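Local coordinates for outer membrane protein assembly factor BamA (Haemophilus ducreyi, PDB 4K3C), which probably acts, as part of the Bam complex, in the assembly and insertion of beta-barrel proteins into the bacterial outer membrane, at residues T159-G165 with N177-D183; D201-L207 with N224-Y230. All blocks are in the same frame, centred on the assembly; numbering follows the deposited sequence.

Contact 1 of 2, residues T159-G165 with N177-D183; sequences TGSINFG and NAGITQD
Phe164, with chi1 in the m well (-58°), lays its ring beside the methyl group of Ala178, CD2 to CB 3.6 Å. The two form a non-hydrogen-bonded antiparallel pair, as do Ile162 with Ile180 (CA-CA 4.5 Å) and Gly160 with Gln182 (CA-CA 4.2 Å). Hydrogen-bonded pairs alternate with them: Ser161 N to Thr181 O is 2.8 Å and Thr181 N to Ser161 O 2.9 Å, Asn163 N reaches Gly179 O at 3.1 Å, and Gly165 N to Asn177 O (2.9 Å) is answered by Asn177 N to Gly165 O (3.0 Å). Both backbones are extended, their axes 4.6 Å apart at 170°. At the ladder's mouth, Asp183 N donates to Thr159 O (2.8 Å) and Thr159 OG1 to Asp183 O (3.1 Å), just where the chain turns a corner. In this fragment, two POTRA domains and the barrel, strands 160-169 and 175-185 are the first hairpin of the Omp85-type barrel. Backbone bonds from Phe164 to Phe532 and from Ile180 to Leu194 place it between the C-terminal end and strand 190-198, bordering the barrel's closing seam. One face, mainly apolar, carries Ile162, Phe164, Ala178 and Ile180, with Gln182 at its open end; the other carries Ser161, Asn163, Asn177 and Thr181. Apolar side chains on the exposed surface are consistent with a lipid-facing wall, and the polar set with one turned to the barrel interior.

Contact 2 of 2, residues D201-L207 with N224-Y230; sequences DSTNVNL and NIFYEDY
Antiparallel strand pairing within the barrel wall joins 202-207 to 224-230, parts of the neighbouring strands 202-211 and 220-231; the axes run at 167° and approach to 4.6 Å. Both backbones are extended, and three hydrogen-bonded pairs fix the register. Thr203 N to Asp229 O (3.2 Å) is returned by Asp229 N to Thr203 O (2.9 Å); Val205 N to Tyr227 O and Tyr227 N to Val205 O are 3.0 Å each; Leu207 N to Ile225 O and Ile225 N to Leu207 O are 2.7 Å each. Alternating with them are the non-hydrogen-bonded pairs Ser202-Tyr230, Asn204-Glu228 and Asn206-Phe226, with CA-CA near 4.3 Å. As in transmembrane barrels generally, the faces differ: Val205, Leu207, Ile225 and Tyr227 share the outer, probably lipid-facing side, with Thr203 and Asp229 at its end, whereas Ser202, Asn204, Asn206 and Glu228 share the other with Phe226 and Tyr230. On that mainly polar side Asn224 ND2 donates to Asn206 OD1 at a very short 2.4 Å, both chi1 angles being t. Glu228, chi1 and chi2 both t, brings OE1 to 3.2 Å from Ser202 OG, while its OE2 forms a salt bridge with Arg243 of strand 242-254. The Tyr230 ring, chi1 t, presents its edge to Ser202, CD1 to CB 4.2 Å.

Both contacts belong to one continuous antiparallel sheet, and the chain completes contact 1 before it begins contact 2. Their centres are 16 Å apart and their nearest atoms about 7 Å, so they do not touch; the gap is spanned by strand 190-198, which pairs with strand 175-185 on one edge and strand 202-211 on the other. Its residues serve both: the side chains of Ile180 in contact 1 and Val205 in contact 2 both touch Leu194, and Ser197 meets the side chain of Asn177 while bonding to Asn204 through the backbone. Because strand 160-169 also pairs with strand 521-531, contact 1 sits where the barrel closes, and contact 2 lies further round the same wall.

Contact 1 of 2, residues T159-G165 with N177-D183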
# COMPACT_ATOMS: atom_id res chain seq x y z
N THR A 159 14.66 18.04 0.54
CA THR A 159 13.56 17.10 0.57
C THR A 159 13.03 16.89 -0.84
O THR A 159 11.91 16.43 -1.04
CB THR A 159 12.46 17.60 1.51
OG1 THR A 159 12.44 19.04 1.50
CG2 THR A 159 12.74 17.12 2.93
N GLY A 160 13.88 17.24 -1.80
CA GLY A 160 13.58 17.04 -3.21
C GLY A 160 14.29 15.79 -3.71
O GLY A 160 15.47 15.56 -3.41
N SER A 161 13.57 14.98 -4.47
CA SER A 161 14.12 13.76 -5.03
C SER A 161 13.82 13.68 -6.52
O SER A 161 12.82 14.24 -7.00
CB SER A 161 13.51 12.54 -4.34
OG SER A 161 12.52 11.92 -5.15
N ILE A 162 14.68 13.00 -7.26
CA ILE A 162 14.36 12.65 -8.64
C ILE A 162 14.56 11.16 -8.72
O ILE A 162 15.41 10.61 -8.03
CB ILE A 162 15.21 13.41 -9.70
CG1 ILE A 162 14.64 13.17 -11.09
CG2 ILE A 162 16.65 12.97 -9.65
CD1 ILE A 162 15.41 13.83 -12.21
N ASN A 163 13.73 10.49 -9.51
CA ASN A 163 13.78 9.03 -9.54
C ASN A 163 13.36 8.45 -10.87
O ASN A 163 12.50 8.99 -11.58
CB ASN A 163 12.90 8.45 -8.44
CG ASN A 163 11.48 8.92 -8.55
OD1 ASN A 163 10.70 8.37 -9.33
ND2 ASN A 163 11.14 9.95 -7.78
N PHE A 164 13.99 7.33 -11.21
CA PHE A 164 13.79 6.67 -12.49
C PHE A 164 13.61 5.18 -12.24
O PHE A 164 14.14 4.62 -11.27
CB PHE A 164 15.00 6.87 -13.42
CG PHE A 164 15.35 8.31 -13.70
CD1 PHE A 164 16.15 9.04 -12.83
CD2 PHE A 164 14.90 8.92 -14.86
CE1 PHE A 164 16.47 10.36 -13.11
CE2 PHE A 164 15.23 10.25 -15.15
CZ PHE A 164 16.01 10.97 -14.27
N GLY A 165 12.85 4.54 -13.12
CA GLY A 165 12.77 3.09 -13.15
C GLY A 165 12.77 2.62 -14.58
O GLY A 165 12.37 3.35 -15.47
N ASN A 177 9.95 4.96 -16.34
CA ASN A 177 9.23 6.04 -15.71
C ASN A 177 10.25 6.96 -15.08
O ASN A 177 11.32 6.49 -14.66
CB ASN A 177 8.35 5.50 -14.60
CG ASN A 177 9.17 5.00 -13.41
OD1 ASN A 177 9.72 3.89 -13.43
ND2 ASN A 177 9.29 5.84 -12.38
N ALA A 178 9.94 8.25 -15.02
CA ALA A 178 10.71 9.21 -14.22
C ALA A 178 9.73 9.98 -13.38
O ALA A 178 8.51 9.86 -13.55
CB ALA A 178 11.52 10.15 -15.08
N GLY A 179 10.26 10.77 -12.47
CA GLY A 179 9.42 11.54 -11.57
C GLY A 179 10.26 12.49 -10.76
O GLY A 179 11.44 12.26 -10.50
N ILE A 180 9.65 13.58 -10.35
CA ILE A 180 10.37 14.59 -9.61
C ILE A 180 9.46 14.92 -8.44
O ILE A 180 8.22 14.89 -8.57
CB ILE A 180 10.76 15.79 -10.55
CG1 ILE A 180 11.65 16.81 -9.84
CG2 ILE A 180 9.54 16.45 -11.17
CD1 ILE A 180 10.90 17.83 -9.05
N THR A 181 10.06 15.15 -7.28
CA THR A 181 9.30 15.25 -6.04
C THR A 181 9.91 16.27 -5.10
O THR A 181 11.12 16.25 -4.89
CB THR A 181 9.29 13.92 -5.27
OG1 THR A 181 8.77 12.88 -6.11
CG2 THR A 181 8.44 14.03 -4.02
N GLN A 182 9.09 17.14 -4.54
CA GLN A 182 9.55 18.02 -3.48
C GLN A 182 8.66 17.74 -2.30
O GLN A 182 7.46 17.99 -2.34
CB GLN A 182 9.48 19.50 -3.88
CG GLN A 182 9.75 20.52 -2.75
CD GLN A 182 11.23 20.63 -2.36
OE1 GLN A 182 12.12 20.51 -3.19
NE2 GLN A 182 11.48 20.88 -1.08
N ASP A 183 9.27 17.19 -1.26
CA ASP A 183 8.56 16.97 -0.02
C ASP A 183 8.63 18.19 0.87
O ASP A 183 9.44 19.09 0.63
CB ASP A 183 9.16 15.80 0.70
CG ASP A 183 8.14 14.80 1.05
OD1 ASP A 183 7.16 15.21 1.72
OD2 ASP A 183 8.31 13.64 0.62

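Contact 2 of 2, residues D201-L207 with N224-Y230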
# COMPACT_ATOMS: atom_id res chain seq x y z
N ASP A 201 1.47 -0.11 -23.79
CA ASP A 201 0.04 0.19 -23.88
C ASP A 201 -0.28 1.65 -23.62
O ASP A 201 -1.24 2.20 -24.20
CB ASP A 201 -0.80 -0.72 -22.97
CG ASP A 201 -1.02 -2.10 -23.56
OD1 ASP A 201 -1.61 -2.21 -24.65
OD2 ASP A 201 -0.61 -3.09 -22.92
N SER A 202 0.49 2.30 -22.76
CA SER A 202 0.29 3.73 -22.54
C SER A 202 1.52 4.56 -22.15
O SER A 202 2.58 4.03 -21.83
CB SER A 202 -0.84 3.97 -21.52
OG SER A 202 -0.65 3.20 -20.35
N THR A 203 1.35 5.87 -22.20
CA THR A 203 2.23 6.77 -21.48
C THR A 203 1.32 7.57 -20.55
O THR A 203 0.23 7.98 -20.95
CB THR A 203 2.98 7.71 -22.42
OG1 THR A 203 2.04 8.49 -23.15
CG2 THR A 203 3.83 6.93 -23.41
N ASN A 204 1.73 7.76 -19.31
CA ASN A 204 0.87 8.43 -18.37
C ASN A 204 1.66 9.47 -17.61
O ASN A 204 2.65 9.17 -16.96
CB ASN A 204 0.26 7.44 -17.38
CG ASN A 204 0.24 6.00 -17.92
OD1 ASN A 204 -0.82 5.48 -18.27
ND2 ASN A 204 1.41 5.36 -17.95
N VAL A 205 1.22 10.71 -17.70
CA VAL A 205 1.81 11.78 -16.93
C VAL A 205 0.84 12.11 -15.81
O VAL A 205 -0.37 11.94 -15.94
CB VAL A 205 2.05 13.01 -17.81
CG1 VAL A 205 2.72 14.14 -17.02
CG2 VAL A 205 2.90 12.60 -18.97
N ASN A 206 1.37 12.61 -14.72
CA ASN A 206 0.63 12.66 -13.50
C ASN A 206 1.19 13.76 -12.60
O ASN A 206 2.36 13.71 -12.21
CB ASN A 206 0.84 11.32 -12.84
CG ASN A 206 0.22 11.24 -11.50
OD1 ASN A 206 -0.97 11.54 -11.35
ND2 ASN A 206 1.01 10.87 -10.50
N LEU A 207 0.37 14.76 -12.29
CA LEU A 207 0.75 15.69 -11.22
C LEU A 207 -0.07 15.37 -9.99
O LEU A 207 -1.27 15.15 -10.09
CB LEU A 207 0.50 17.14 -11.61
CG LEU A 207 1.16 18.11 -10.62
CD1 LEU A 207 1.75 19.29 -11.36
CD2 LEU A 207 0.18 18.59 -9.57
N ASN A 224 -4.88 14.87 -7.61
CA ASN A 224 -4.18 14.31 -8.72
C ASN A 224 -4.75 14.85 -10.01
O ASN A 224 -5.95 14.96 -10.14
CB ASN A 224 -4.28 12.79 -8.68
CG ASN A 224 -3.31 12.10 -9.63
OD1 ASN A 224 -3.72 11.56 -10.66
ND2 ASN A 224 -2.03 12.11 -9.28
N ILE A 225 -3.87 15.20 -10.95
CA ILE A 225 -4.27 15.60 -12.28
C ILE A 225 -3.43 14.77 -13.21
O ILE A 225 -2.22 14.66 -13.02
CB ILE A 225 -3.89 17.03 -12.56
CG1 ILE A 225 -4.43 17.97 -11.49
CG2 ILE A 225 -4.34 17.44 -13.97
CD1 ILE A 225 -3.84 19.38 -11.62
N PHE A 226 -4.04 14.21 -14.24
CA PHE A 226 -3.34 13.20 -15.02
C PHE A 226 -3.81 13.16 -16.45
O PHE A 226 -4.95 13.50 -16.77
CB PHE A 226 -3.56 11.82 -14.40
CG PHE A 226 -4.99 11.37 -14.41
CD1 PHE A 226 -5.84 11.69 -13.35
CD2 PHE A 226 -5.49 10.63 -15.47
CE1 PHE A 226 -7.17 11.30 -13.36
CE2 PHE A 226 -6.83 10.23 -15.49
CZ PHE A 226 -7.67 10.56 -14.43
N TYR A 227 -2.91 12.66 -17.28
CA TYR A 227 -3.18 12.43 -18.68
C TYR A 227 -2.69 11.00 -19.00
O TYR A 227 -1.62 10.59 -18.57
CB TYR A 227 -2.47 13.51 -19.49
CG TYR A 227 -2.21 13.20 -20.94
CD1 TYR A 227 -3.26 12.98 -21.83
CD2 TYR A 227 -0.92 13.17 -21.44
CE1 TYR A 227 -3.03 12.72 -23.16
CE2 TYR A 227 -0.68 12.91 -22.77
CZ TYR A 227 -1.74 12.68 -23.63
OH TYR A 227 -1.50 12.42 -24.96
N GLU A 228 -3.50 10.23 -19.70
CA GLU A 228 -3.06 8.92 -20.14
C GLU A 228 -3.31 8.81 -21.63
O GLU A 228 -4.39 9.15 -22.10
CB GLU A 228 -3.76 7.77 -19.41
CG GLU A 228 -3.43 6.39 -20.01
CD GLU A 228 -4.10 5.21 -19.30
OE1 GLU A 228 -3.43 4.17 -19.09
OE2 GLU A 228 -5.30 5.31 -18.97
N ASP A 229 -2.30 8.35 -22.36
CA ASP A 229 -2.45 8.05 -23.78
C ASP A 229 -2.33 6.55 -23.99
O ASP A 229 -1.22 6.04 -24.11
CB ASP A 229 -1.39 8.78 -24.60
CG ASP A 229 -1.65 8.70 -26.09
OD1 ASP A 229 -2.84 8.68 -26.47
OD2 ASP A 229 -0.68 8.67 -26.88
N TYR A 230 -3.48 5.87 -24.04
CA TYR A 230 -3.57 4.40 -24.20
C TYR A 230 -3.67 3.98 -25.65
O TYR A 230 -4.39 4.61 -26.44
CB TYR A 230 -4.79 3.88 -23.46
CG TYR A 230 -4.91 2.39 -23.40
CD1 TYR A 230 -4.14 1.66 -22.52
CD2 TYR A 230 -5.83 1.71 -24.19
CE1 TYR A 230 -4.26 0.27 -22.44
CE2 TYR A 230 -5.96 0.32 -24.11
CZ TYR A 230 -5.17 -0.39 -23.23
OH TYR A 230 -5.26 -1.76 -23.14